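Local structure of alpha-ketoglutarate-dependent non-heme iron oxygenase EasH (5M0T) at residues A[122-128]-A[212-217]; A[160-166]-A[220-224]; A[55-59]-A[71-77]; A[170-176]-A[207-211]. The protein probably catalyses an iron(II)- and 2-oxoglutarate-dependent oxidation in the biosynthesis of the ergot alkaloid cycloclavine. The contacts are given in a common frame with arbitrary orientation. Numbering follows the deposited sequence.

Contact 1. Residues A[122-128]-A[212-217]. With AKG (2-oxoglutaric acid), chain D.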
# COMPACT_ATOMS: atom_id res chain seq x y z
N THR A 122 -9.01 20.52 -18.80
CA THR A 122 -10.25 21.22 -18.43
C THR A 122 -10.74 22.02 -19.63
O THR A 122 -9.98 22.76 -20.25
CB THR A 122 -10.08 22.14 -17.21
OG1 THR A 122 -9.13 23.17 -17.50
CG2 THR A 122 -9.56 21.36 -16.01
N GLU A 123 -12.01 21.86 -19.97
CA GLU A 123 -12.61 22.54 -21.11
C GLU A 123 -13.05 23.97 -20.74
O GLU A 123 -13.13 24.31 -19.57
CB GLU A 123 -13.80 21.72 -21.63
CG GLU A 123 -13.40 20.31 -22.09
CD GLU A 123 -14.59 19.46 -22.52
OE1 GLU A 123 -15.73 19.75 -22.08
OE2 GLU A 123 -14.39 18.52 -23.32
N PRO A 124 -13.33 24.81 -21.74
CA PRO A 124 -13.95 26.11 -21.47
C PRO A 124 -15.24 25.96 -20.64
O PRO A 124 -16.07 25.09 -20.93
CB PRO A 124 -14.28 26.62 -22.86
CG PRO A 124 -13.23 26.02 -23.72
CD PRO A 124 -13.06 24.65 -23.18
N GLY A 125 -15.37 26.79 -19.61
CA GLY A 125 -16.52 26.73 -18.70
C GLY A 125 -16.37 25.84 -17.47
O GLY A 125 -17.24 25.89 -16.59
N TYR A 126 -15.30 25.03 -17.41
CA TYR A 126 -15.09 24.11 -16.28
C TYR A 126 -15.00 24.93 -14.99
O TYR A 126 -14.24 25.90 -14.92
CB TYR A 126 -13.85 23.24 -16.47
CG TYR A 126 -13.47 22.45 -15.24
CD1 TYR A 126 -14.24 21.36 -14.82
CD2 TYR A 126 -12.37 22.82 -14.46
CE1 TYR A 126 -13.91 20.64 -13.68
CE2 TYR A 126 -12.03 22.10 -13.32
CZ TYR A 126 -12.80 21.02 -12.93
OH TYR A 126 -12.46 20.31 -11.80
N HIS A 127 -15.79 24.53 -13.99
CA HIS A 127 -16.05 25.38 -12.83
C HIS A 127 -14.92 25.37 -11.77
O HIS A 127 -14.88 26.26 -10.91
CB HIS A 127 -17.39 25.01 -12.18
CG HIS A 127 -17.41 23.62 -11.62
ND1 HIS A 127 -17.87 22.54 -12.33
CD2 HIS A 127 -17.01 23.15 -10.42
CE1 HIS A 127 -17.76 21.45 -11.59
NE2 HIS A 127 -17.23 21.79 -10.42
N GLY A 128 -14.05 24.37 -11.81
CA GLY A 128 -12.90 24.29 -10.88
C GLY A 128 -13.16 23.28 -9.78
O GLY A 128 -14.27 22.75 -9.67
N ALA A 212 -7.71 22.49 -8.96
CA ALA A 212 -7.78 22.98 -10.34
C ALA A 212 -8.65 24.21 -10.36
O ALA A 212 -9.68 24.24 -9.70
CB ALA A 212 -8.34 21.91 -11.27
N GLY A 213 -8.23 25.22 -11.11
CA GLY A 213 -8.92 26.50 -11.17
C GLY A 213 -10.09 26.47 -12.14
O GLY A 213 -10.26 25.52 -12.90
N LYS A 214 -10.89 27.54 -12.08
CA LYS A 214 -11.98 27.78 -13.02
C LYS A 214 -11.39 28.15 -14.39
O LYS A 214 -10.51 29.02 -14.47
CB LYS A 214 -12.88 28.92 -12.50
CG LYS A 214 -14.33 28.90 -12.99
CD LYS A 214 -14.74 30.05 -13.91
CE LYS A 214 -16.25 30.08 -14.11
NZ LYS A 214 -16.79 28.95 -14.93
N ASN A 215 -11.85 27.50 -15.45
CA ASN A 215 -11.48 27.84 -16.83
C ASN A 215 -12.50 28.85 -17.40
O ASN A 215 -13.50 28.44 -17.93
CB ASN A 215 -11.38 26.57 -17.70
CG ASN A 215 -10.77 26.81 -19.08
OD1 ASN A 215 -10.87 27.90 -19.63
ND2 ASN A 215 -10.15 25.78 -19.65
N ASN A 216 -12.20 30.14 -17.28
CA ASN A 216 -13.04 31.25 -17.78
C ASN A 216 -12.88 31.59 -19.26
O ASN A 216 -13.47 32.57 -19.71
CB ASN A 216 -12.71 32.56 -17.03
CG ASN A 216 -13.35 32.64 -15.67
OD1 ASN A 216 -14.57 32.61 -15.58
ND2 ASN A 216 -12.53 32.85 -14.63
N THR A 217 -12.08 30.84 -20.02
CA THR A 217 -11.90 31.14 -21.45
C THR A 217 -13.05 30.56 -22.24
O THR A 217 -13.79 29.74 -21.71
CB THR A 217 -10.60 30.56 -22.03
OG1 THR A 217 -10.69 29.13 -22.10
CG2 THR A 217 -9.38 30.99 -21.18
C1 AKG D . -6.52 16.54 -8.03
O1 AKG D . -6.27 15.98 -6.97
O2 AKG D . -7.32 16.06 -8.95
C2 AKG D . -5.90 17.88 -8.44
O5 AKG D . -5.48 18.60 -7.55
C3 AKG D . -5.77 18.28 -9.89
C4 AKG D . -5.26 19.70 -10.06
C5 AKG D . -5.15 20.14 -11.49
O3 AKG D . -5.28 19.21 -12.41
O4 AKG D . -4.94 21.30 -11.77
O HOH W 1 -9.20 24.31 -15.04
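Two irregular loops meet at the margin of the 2-oxoglutarate pocket, where A212 places its CB 3.5 Å from AKG O4. Just past strand 112-122, E123 to Y126 form a type II turn, closed by Y126 N to E123 O at 3.1 Å; G125 takes its positive phi (91°). N215 docks on this turn through its backbone: G125 N donates to N215 O (3.0 Å, 145°) and N215 N to Y126 O (2.9 Å, 155°). N215 ND2 adds a weak bond to T122 O (3.1 Å, 124°) and also donates to F220 O, while N215 OD1 accepts from T217 N at 3.2 Å, an Asx turn, and from T217 OG1 at 2.8 Å. A water lies 2.7 Å from both T122 OG1 and G213 O. Y126 CE2 is 4.2 Å from A212 CB, and G128 CA packs 3.4 Å from A212 O. The loops, one leaving strand 112-122, the other joining strands 210-211 and 222-231, form part of the cosubstrate pocket's rim in a cupin-clan double-stranded beta-helix.

Contact 2. Residues A[160-166]-A[220-224]. With AKG (2-oxoglutaric acid), chain D.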
# COMPACT_ATOMS: atom_id res chain seq x y z
N THR A 160 0.09 22.82 -21.41
CA THR A 160 -0.24 24.01 -22.18
C THR A 160 0.09 25.20 -21.28
O THR A 160 0.48 25.00 -20.12
CB THR A 160 -1.75 24.10 -22.47
OG1 THR A 160 -2.47 24.13 -21.23
CG2 THR A 160 -2.23 22.94 -23.32
N ASP A 161 -0.09 26.43 -21.77
CA ASP A 161 0.00 27.62 -20.91
C ASP A 161 -0.96 27.45 -19.73
O ASP A 161 -2.04 26.90 -19.90
CB ASP A 161 -0.30 28.93 -21.66
CG ASP A 161 0.88 29.40 -22.56
OD1 ASP A 161 2.08 29.23 -22.23
OD2 ASP A 161 0.61 29.95 -23.63
N PHE A 162 -0.53 27.87 -18.55
CA PHE A 162 -1.31 27.86 -17.33
C PHE A 162 -1.47 29.33 -16.94
O PHE A 162 -0.47 29.98 -16.62
CB PHE A 162 -0.56 27.13 -16.20
CG PHE A 162 -1.05 25.74 -15.91
CD1 PHE A 162 -1.42 24.87 -16.92
CD2 PHE A 162 -1.09 25.29 -14.60
CE1 PHE A 162 -1.86 23.59 -16.62
CE2 PHE A 162 -1.52 24.01 -14.30
CZ PHE A 162 -1.91 23.15 -15.31
N THR A 163 -2.72 29.83 -16.96
CA THR A 163 -3.04 31.24 -16.65
C THR A 163 -4.10 31.32 -15.54
O THR A 163 -4.87 30.38 -15.32
CB THR A 163 -3.60 32.00 -17.87
OG1 THR A 163 -4.93 31.54 -18.16
CG2 THR A 163 -2.69 31.82 -19.10
N ALA A 164 -4.15 32.46 -14.84
CA ALA A 164 -5.20 32.70 -13.86
C ALA A 164 -6.56 32.38 -14.50
O ALA A 164 -7.32 31.57 -13.95
CB ALA A 164 -5.16 34.14 -13.37
N GLU A 165 -6.81 32.96 -15.68
CA GLU A 165 -8.07 32.82 -16.40
C GLU A 165 -8.40 31.41 -16.93
O GLU A 165 -9.57 31.01 -16.91
CB GLU A 165 -8.12 33.81 -17.56
CG GLU A 165 -8.30 35.26 -17.09
CD GLU A 165 -9.74 35.76 -17.25
OE1 GLU A 165 -10.30 35.58 -18.36
OE2 GLU A 165 -10.31 36.36 -16.31
N ASN A 166 -7.40 30.67 -17.40
CA ASN A 166 -7.67 29.37 -18.05
C ASN A 166 -7.69 28.17 -17.10
O ASN A 166 -7.80 27.04 -17.55
CB ASN A 166 -6.75 29.14 -19.28
CG ASN A 166 -5.38 28.57 -18.94
OD1 ASN A 166 -5.05 28.28 -17.78
ND2 ASN A 166 -4.57 28.41 -19.99
N PHE A 220 -9.98 27.73 -24.88
CA PHE A 220 -8.68 27.16 -24.50
C PHE A 220 -8.84 25.91 -23.64
O PHE A 220 -9.49 25.97 -22.58
CB PHE A 220 -7.85 28.20 -23.75
CG PHE A 220 -6.37 27.89 -23.71
CD1 PHE A 220 -5.85 27.08 -22.71
CD2 PHE A 220 -5.51 28.41 -24.67
CE1 PHE A 220 -4.48 26.80 -22.68
CE2 PHE A 220 -4.15 28.14 -24.64
CZ PHE A 220 -3.63 27.35 -23.64
N LEU A 221 -8.26 24.80 -24.11
CA LEU A 221 -8.19 23.56 -23.35
C LEU A 221 -6.90 23.59 -22.54
O LEU A 221 -5.81 23.55 -23.11
CB LEU A 221 -8.17 22.34 -24.27
CG LEU A 221 -9.37 22.17 -25.18
CD1 LEU A 221 -8.87 21.58 -26.50
CD2 LEU A 221 -10.49 21.34 -24.56
N ARG A 222 -7.04 23.65 -21.22
CA ARG A 222 -5.90 23.77 -20.29
C ARG A 222 -5.49 22.36 -19.86
O ARG A 222 -6.26 21.67 -19.20
CB ARG A 222 -6.31 24.69 -19.12
CG ARG A 222 -5.40 24.73 -17.88
CD ARG A 222 -5.57 23.48 -17.05
NE ARG A 222 -5.46 23.67 -15.63
CZ ARG A 222 -5.52 22.68 -14.74
NH1 ARG A 222 -5.68 21.40 -15.10
NH2 ARG A 222 -5.39 22.98 -13.46
N ARG A 223 -4.30 21.92 -20.26
CA ARG A 223 -3.86 20.54 -20.03
C ARG A 223 -2.78 20.50 -18.95
O ARG A 223 -1.70 21.06 -19.13
CB ARG A 223 -3.33 19.91 -21.31
CG ARG A 223 -2.85 18.48 -21.12
CD ARG A 223 -2.96 17.57 -22.34
NE ARG A 223 -2.78 18.21 -23.64
CZ ARG A 223 -2.65 17.55 -24.79
NH1 ARG A 223 -2.66 16.21 -24.83
NH2 ARG A 223 -2.49 18.23 -25.92
N GLY A 224 -3.08 19.84 -17.84
CA GLY A 224 -2.12 19.63 -16.75
C GLY A 224 -1.71 18.17 -16.67
O GLY A 224 -2.37 17.30 -17.24
C1 AKG D . -6.52 16.54 -8.03
O1 AKG D . -6.27 15.98 -6.97
O2 AKG D . -7.32 16.06 -8.95
C2 AKG D . -5.90 17.88 -8.44
O5 AKG D . -5.48 18.60 -7.55
C3 AKG D . -5.77 18.28 -9.89
C4 AKG D . -5.26 19.70 -10.06
C5 AKG D . -5.15 20.14 -11.49
O3 AKG D . -5.28 19.21 -12.41
O4 AKG D . -4.94 21.30 -11.77
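In the double-stranded beta-helix core of a 2-oxoglutarate oxygenase, strand 222-231 carries the arginine that binds the cosubstrate's distal carboxylate, and loop 160-166 packs against the start of this strand. The backbone bond T160 N to R223 O is weak (3.4 Å, 138°). T160 OG1 does better, accepting from R223 N (3.0 Å, 164°) and donating to D161 O (3.1 Å). D161 O takes a second donor, N166 ND2, at 2.9 Å. Within the loop, T163 N donates to N166 OD1 (2.9 Å) and N166 N to T163 OG1 (2.7 Å), the latter bond making an ST motif. Other polar groups are paired outside the two segments: the backbones of F162 and E165 bond to M196 and N216, D161 OD1 to N197, and R223 makes salt bridges with D53 and E121. F220 brings CE1 to 3.1 Å from N166 ND2, while its backbone N and O bond to T217 and N215. F162 lies over one face of the R222 guanidinium, its CZ 3.6 Å from NE. R222 NH2 also bonds to G167 O. R222 NH1 reaches AKG O3 weakly (3.5 Å, 164°), but R222 NH2 to AKG O4 is very short, 2.4 Å at 157°.

Contact 3. Residues A[55-59]-A[71-77]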
# COMPACT_ATOMS: atom_id res chain seq x y z
N HIS A 55 -5.41 8.83 -26.75
CA HIS A 55 -6.07 7.99 -25.72
C HIS A 55 -7.03 8.74 -24.76
O HIS A 55 -7.63 8.11 -23.87
CB HIS A 55 -5.02 7.25 -24.87
CG HIS A 55 -4.04 6.45 -25.65
ND1 HIS A 55 -4.24 5.12 -25.96
CD2 HIS A 55 -2.84 6.78 -26.18
CE1 HIS A 55 -3.22 4.68 -26.66
NE2 HIS A 55 -2.36 5.66 -26.81
N MET A 56 -7.16 10.07 -24.91
CA MET A 56 -7.94 10.89 -23.94
C MET A 56 -9.46 10.67 -24.05
O MET A 56 -9.97 10.42 -25.15
CB MET A 56 -7.62 12.40 -24.11
CG MET A 56 -6.19 12.82 -23.77
SD MET A 56 -5.82 12.72 -22.00
CE MET A 56 -6.67 14.18 -21.37
N LYS A 57 -10.16 10.76 -22.92
CA LYS A 57 -11.63 10.74 -22.89
C LYS A 57 -12.23 11.31 -21.58
O LYS A 57 -11.52 11.62 -20.64
CB LYS A 57 -12.19 9.32 -23.20
CG LYS A 57 -12.27 8.34 -22.03
CD LYS A 57 -10.95 8.14 -21.31
CE LYS A 57 -11.13 7.14 -20.18
NZ LYS A 57 -10.18 7.43 -19.08
N GLN A 58 -13.56 11.43 -21.57
CA GLN A 58 -14.30 11.97 -20.42
C GLN A 58 -14.30 10.98 -19.24
O GLN A 58 -14.27 9.76 -19.45
CB GLN A 58 -15.74 12.31 -20.85
CG GLN A 58 -16.55 13.15 -19.86
CD GLN A 58 -15.99 14.55 -19.63
OE1 GLN A 58 -15.23 15.09 -20.44
NE2 GLN A 58 -16.36 15.15 -18.50
N TRP A 59 -14.33 11.51 -18.01
CA TRP A 59 -14.51 10.68 -16.81
C TRP A 59 -15.92 10.05 -16.79
O TRP A 59 -16.92 10.78 -16.86
CB TRP A 59 -14.30 11.52 -15.54
CG TRP A 59 -14.64 10.78 -14.26
CD1 TRP A 59 -15.85 10.73 -13.62
CD2 TRP A 59 -13.75 9.97 -13.48
NE1 TRP A 59 -15.77 9.94 -12.50
CE2 TRP A 59 -14.49 9.46 -12.38
CE3 TRP A 59 -12.40 9.63 -13.60
CZ2 TRP A 59 -13.92 8.63 -11.41
CZ3 TRP A 59 -11.83 8.81 -12.64
CH2 TRP A 59 -12.59 8.31 -11.56
N LEU A 71 -12.95 14.46 -9.63
CA LEU A 71 -12.62 14.30 -11.07
C LEU A 71 -13.81 14.33 -12.08
O LEU A 71 -13.59 14.20 -13.29
CB LEU A 71 -11.80 13.01 -11.29
CG LEU A 71 -10.43 12.94 -10.60
CD1 LEU A 71 -9.86 11.53 -10.66
CD2 LEU A 71 -9.45 13.94 -11.21
N ALA A 72 -15.04 14.51 -11.60
CA ALA A 72 -16.19 14.70 -12.50
C ALA A 72 -16.03 16.02 -13.28
O ALA A 72 -15.54 17.02 -12.73
CB ALA A 72 -17.50 14.70 -11.71
N GLY A 73 -16.40 16.01 -14.56
CA GLY A 73 -16.28 17.18 -15.46
C GLY A 73 -14.94 17.36 -16.17
O GLY A 73 -14.82 18.20 -17.08
N MET A 74 -13.92 16.58 -15.78
CA MET A 74 -12.59 16.67 -16.39
C MET A 74 -12.44 15.61 -17.47
O MET A 74 -13.10 14.55 -17.41
CB MET A 74 -11.51 16.43 -15.35
CG MET A 74 -11.36 17.56 -14.36
SD MET A 74 -10.02 17.23 -13.19
CE MET A 74 -9.36 18.88 -13.00
N ARG A 75 -11.58 15.90 -18.45
CA ARG A 75 -11.01 14.87 -19.31
C ARG A 75 -9.79 14.31 -18.56
O ARG A 75 -8.97 15.08 -18.07
CB ARG A 75 -10.62 15.44 -20.67
CG ARG A 75 -11.79 16.03 -21.45
CD ARG A 75 -11.38 16.46 -22.85
NE ARG A 75 -10.94 15.30 -23.65
CZ ARG A 75 -11.73 14.48 -24.35
NH1 ARG A 75 -13.06 14.67 -24.41
NH2 ARG A 75 -11.18 13.47 -25.01
N GLN A 76 -9.70 12.98 -18.45
CA GLN A 76 -8.57 12.35 -17.77
C GLN A 76 -8.12 11.04 -18.42
O GLN A 76 -8.94 10.28 -18.95
CB GLN A 76 -8.86 12.15 -16.26
CG GLN A 76 -9.89 11.08 -15.87
CD GLN A 76 -9.34 9.65 -15.74
OE1 GLN A 76 -8.16 9.43 -15.46
NE2 GLN A 76 -10.21 8.67 -15.94
N LEU A 77 -6.81 10.83 -18.39
CA LEU A 77 -6.19 9.55 -18.72
C LEU A 77 -5.21 9.25 -17.60
O LEU A 77 -4.43 10.12 -17.24
CB LEU A 77 -5.44 9.64 -20.04
CG LEU A 77 -4.69 8.37 -20.51
CD1 LEU A 77 -5.67 7.25 -20.86
CD2 LEU A 77 -3.78 8.71 -21.68
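The backbones run antiparallel, with M56 opposite L77 (CA-CA 5.7 Å) and Q58 opposite R75 (4.5 Å), the latter a single beta bridge. It is held by Q76 N to K57 O (3.2 Å, 150°) and a weaker bond from W59 N to M74 O (3.3 Å, 157°). Ahead of strand 75-77, a type II turn from L71 to M74, with G73 at phi 87°, brings the chain out of helix 66-71 and back past W59. W59 has the largest area buried by the contact (116 Å²); L71 CB sits over its six-membered ring, 4.3 Å from the centroid and 16° off the normal, a CH-pi contact. W59 CE3 meets Q76 NE2 at 3.3 Å; Q76 OE1 bonds to S78 OG, and W59 NE1 to E68. The R75 guanidinium faces K57 CA (NH2 to CA 3.5 Å), and M56 SD packs on L77 CB at 3.7 Å. K57 NZ donates to Q76 O (3.1 Å) and makes a salt bridge with D275 of the second subunit, whose L276 packs on W59, L71 and Q76. A single bridge thus sets 55-59 beside strand 75-77, an edge strand, within this chain, of the major jelly-roll sheet, at a subunit interface beside the 2-oxoglutarate pocket that L71 lines.

Contact 4. Residues A[170-176]-A[207-211]. With FE2 (Fe (II) ion), chain C; AKG (2-oxoglutaric acid), chain D.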
# COMPACT_ATOMS: atom_id res chain seq x y z
N ARG A 170 -4.60 26.15 -8.31
CA ARG A 170 -4.56 27.14 -7.24
C ARG A 170 -4.00 26.51 -5.99
O ARG A 170 -4.30 25.37 -5.71
CB ARG A 170 -5.95 27.73 -7.03
CG ARG A 170 -6.47 28.37 -8.30
CD ARG A 170 -7.62 29.35 -8.07
NE ARG A 170 -7.51 30.47 -9.01
CZ ARG A 170 -7.42 31.76 -8.69
NH1 ARG A 170 -7.45 32.19 -7.44
NH2 ARG A 170 -7.32 32.66 -9.67
N VAL A 171 -3.17 27.23 -5.24
CA VAL A 171 -2.45 26.67 -4.10
C VAL A 171 -2.40 27.68 -2.98
O VAL A 171 -2.41 28.87 -3.23
CB VAL A 171 -1.00 26.23 -4.47
CG1 VAL A 171 -1.00 25.21 -5.61
CG2 VAL A 171 -0.13 27.42 -4.84
N LEU A 172 -2.38 27.20 -1.74
CA LEU A 172 -2.21 28.05 -0.57
C LEU A 172 -0.87 27.70 0.07
O LEU A 172 -0.78 26.73 0.83
CB LEU A 172 -3.36 27.86 0.43
CG LEU A 172 -4.69 28.52 0.05
CD1 LEU A 172 -5.79 28.13 1.03
CD2 LEU A 172 -4.57 30.04 0.02
N PRO A 173 0.19 28.47 -0.24
CA PRO A 173 1.48 28.29 0.42
C PRO A 173 1.36 28.43 1.93
O PRO A 173 0.68 29.34 2.40
CB PRO A 173 2.33 29.44 -0.15
CG PRO A 173 1.72 29.75 -1.46
CD PRO A 173 0.25 29.50 -1.29
N GLY A 174 1.96 27.51 2.68
CA GLY A 174 1.89 27.54 4.14
C GLY A 174 0.81 26.67 4.74
O GLY A 174 0.84 26.42 5.95
N SER A 175 -0.15 26.19 3.92
CA SER A 175 -1.28 25.38 4.43
C SER A 175 -0.87 24.00 4.97
O SER A 175 -1.55 23.43 5.83
CB SER A 175 -2.41 25.26 3.40
OG SER A 175 -1.99 24.74 2.16
N HIS A 176 0.26 23.49 4.49
CA HIS A 176 0.90 22.31 5.08
C HIS A 176 1.28 22.40 6.57
O HIS A 176 1.57 21.38 7.19
CB HIS A 176 2.10 21.87 4.23
CG HIS A 176 3.31 22.74 4.39
ND1 HIS A 176 3.30 24.10 4.18
CD2 HIS A 176 4.57 22.42 4.76
CE1 HIS A 176 4.50 24.59 4.41
NE2 HIS A 176 5.29 23.59 4.76
N LYS A 207 0.04 17.56 1.85
CA LYS A 207 -0.46 18.33 2.97
C LYS A 207 -0.84 19.75 2.60
O LYS A 207 -1.34 20.46 3.43
CB LYS A 207 0.59 18.35 4.08
CG LYS A 207 0.86 16.96 4.61
CD LYS A 207 1.96 16.96 5.65
CE LYS A 207 1.45 16.94 7.04
NZ LYS A 207 2.55 16.59 7.97
N THR A 208 -0.62 20.14 1.35
CA THR A 208 -0.85 21.50 0.91
C THR A 208 -2.19 21.60 0.18
O THR A 208 -2.47 20.82 -0.73
CB THR A 208 0.30 21.94 -0.01
OG1 THR A 208 1.55 21.85 0.71
CG2 THR A 208 0.10 23.36 -0.51
N LEU A 209 -3.00 22.58 0.60
CA LEU A 209 -4.31 22.84 -0.01
C LEU A 209 -4.13 23.35 -1.43
O LEU A 209 -3.36 24.27 -1.67
CB LEU A 209 -5.12 23.87 0.79
CG LEU A 209 -5.76 23.36 2.08
CD1 LEU A 209 -6.22 24.54 2.94
CD2 LEU A 209 -6.91 22.39 1.81
N HIS A 210 -4.85 22.73 -2.35
CA HIS A 210 -4.76 23.07 -3.75
C HIS A 210 -6.05 22.63 -4.47
O HIS A 210 -6.84 21.87 -3.92
CB HIS A 210 -3.58 22.32 -4.38
CG HIS A 210 -3.83 20.86 -4.50
ND1 HIS A 210 -3.61 19.98 -3.47
CD2 HIS A 210 -4.37 20.14 -5.51
CE1 HIS A 210 -3.98 18.77 -3.85
NE2 HIS A 210 -4.47 18.84 -5.08
N GLY A 211 -6.23 23.10 -5.70
CA GLY A 211 -7.30 22.60 -6.57
C GLY A 211 -7.23 23.22 -7.95
O GLY A 211 -6.72 24.33 -8.11
FE FE2 C . -5.60 17.52 -5.83
C1 AKG D . -6.52 16.54 -8.03
O1 AKG D . -6.27 15.98 -6.97
O2 AKG D . -7.32 16.06 -8.95
C2 AKG D . -5.90 17.88 -8.44
O5 AKG D . -5.48 18.60 -7.55
C3 AKG D . -5.77 18.28 -9.89
C4 AKG D . -5.26 19.70 -10.06
C5 AKG D . -5.15 20.14 -11.49
O3 AKG D . -5.28 19.21 -12.41
O4 AKG D . -4.94 21.30 -11.77
O HOH W 2 3.56 19.63 8.01
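This antiparallel pairing carries the last histidine of the facial triad of two histidines and one carboxylate, whose other iron ligands are H132 and E134; L209, H176 and T208 are the residues most buried by it. L209 joins strand to turn: its O accepts from L172 N (3.1 Å, 161°), and its N donates to S175 OG (2.8 Å, 155°). S175 OG in turn donates to L172 O (2.7 Å) within the type II turn L172-S175, so one hydroxyl ties that turn to the opposing backbone. L209 CD1 packs on L172 CD1 at 4.1 Å. H176, in a 3-10 segment, makes a CH...O contact from CA to K207 O (3.3 Å, 140°), and its CB lies 3.6 Å from T208 OG1. The polar ends are satisfied outside, H176 NE2 by Q29 O and T208 OG1 by G32 O; T208 CG2 fits against L172 O at 3.7 Å. In the regular pairing, R170 and G211 are a hydrogen-bonded pair (R170 N to G211 O 2.8 Å, G211 N to R170 O 3.0 Å) and V171 and H210 a non-hydrogen-bonded one. T208 O accepts from H210 ND1 (3.1 Å, 177°), consistent with a fixed imidazole orientation; H210 NE2 binds the iron at 1.9 Å.

How the contacts relate
Contacts 1, 2 and 4 all touch the 2-oxoglutarate modelled in the atoms above, from different ends: contact 4 ligates the iron that its keto-acid end chelates, while contacts 1 and 2 meet the distal carboxylate. L71 of contact 3 reaches the same molecule, about 4 Å from its side chain. Contacts 1 and 2 are closest, centres 9 Å apart, and probable hydrogen bonds join them: N216 N to E165 O (2.8 Å) and T122 N to R222 O (3.0 Å). M74 of contact 3 packs its CE 3.6 Å from both Y126 OH and A212 CB of contact 1. Contacts 3 and 4 lie farthest apart, centres 24 Å, without touching. Segment 212-217 continues directly from 207-211, running from the iron ligand toward strand 222-231.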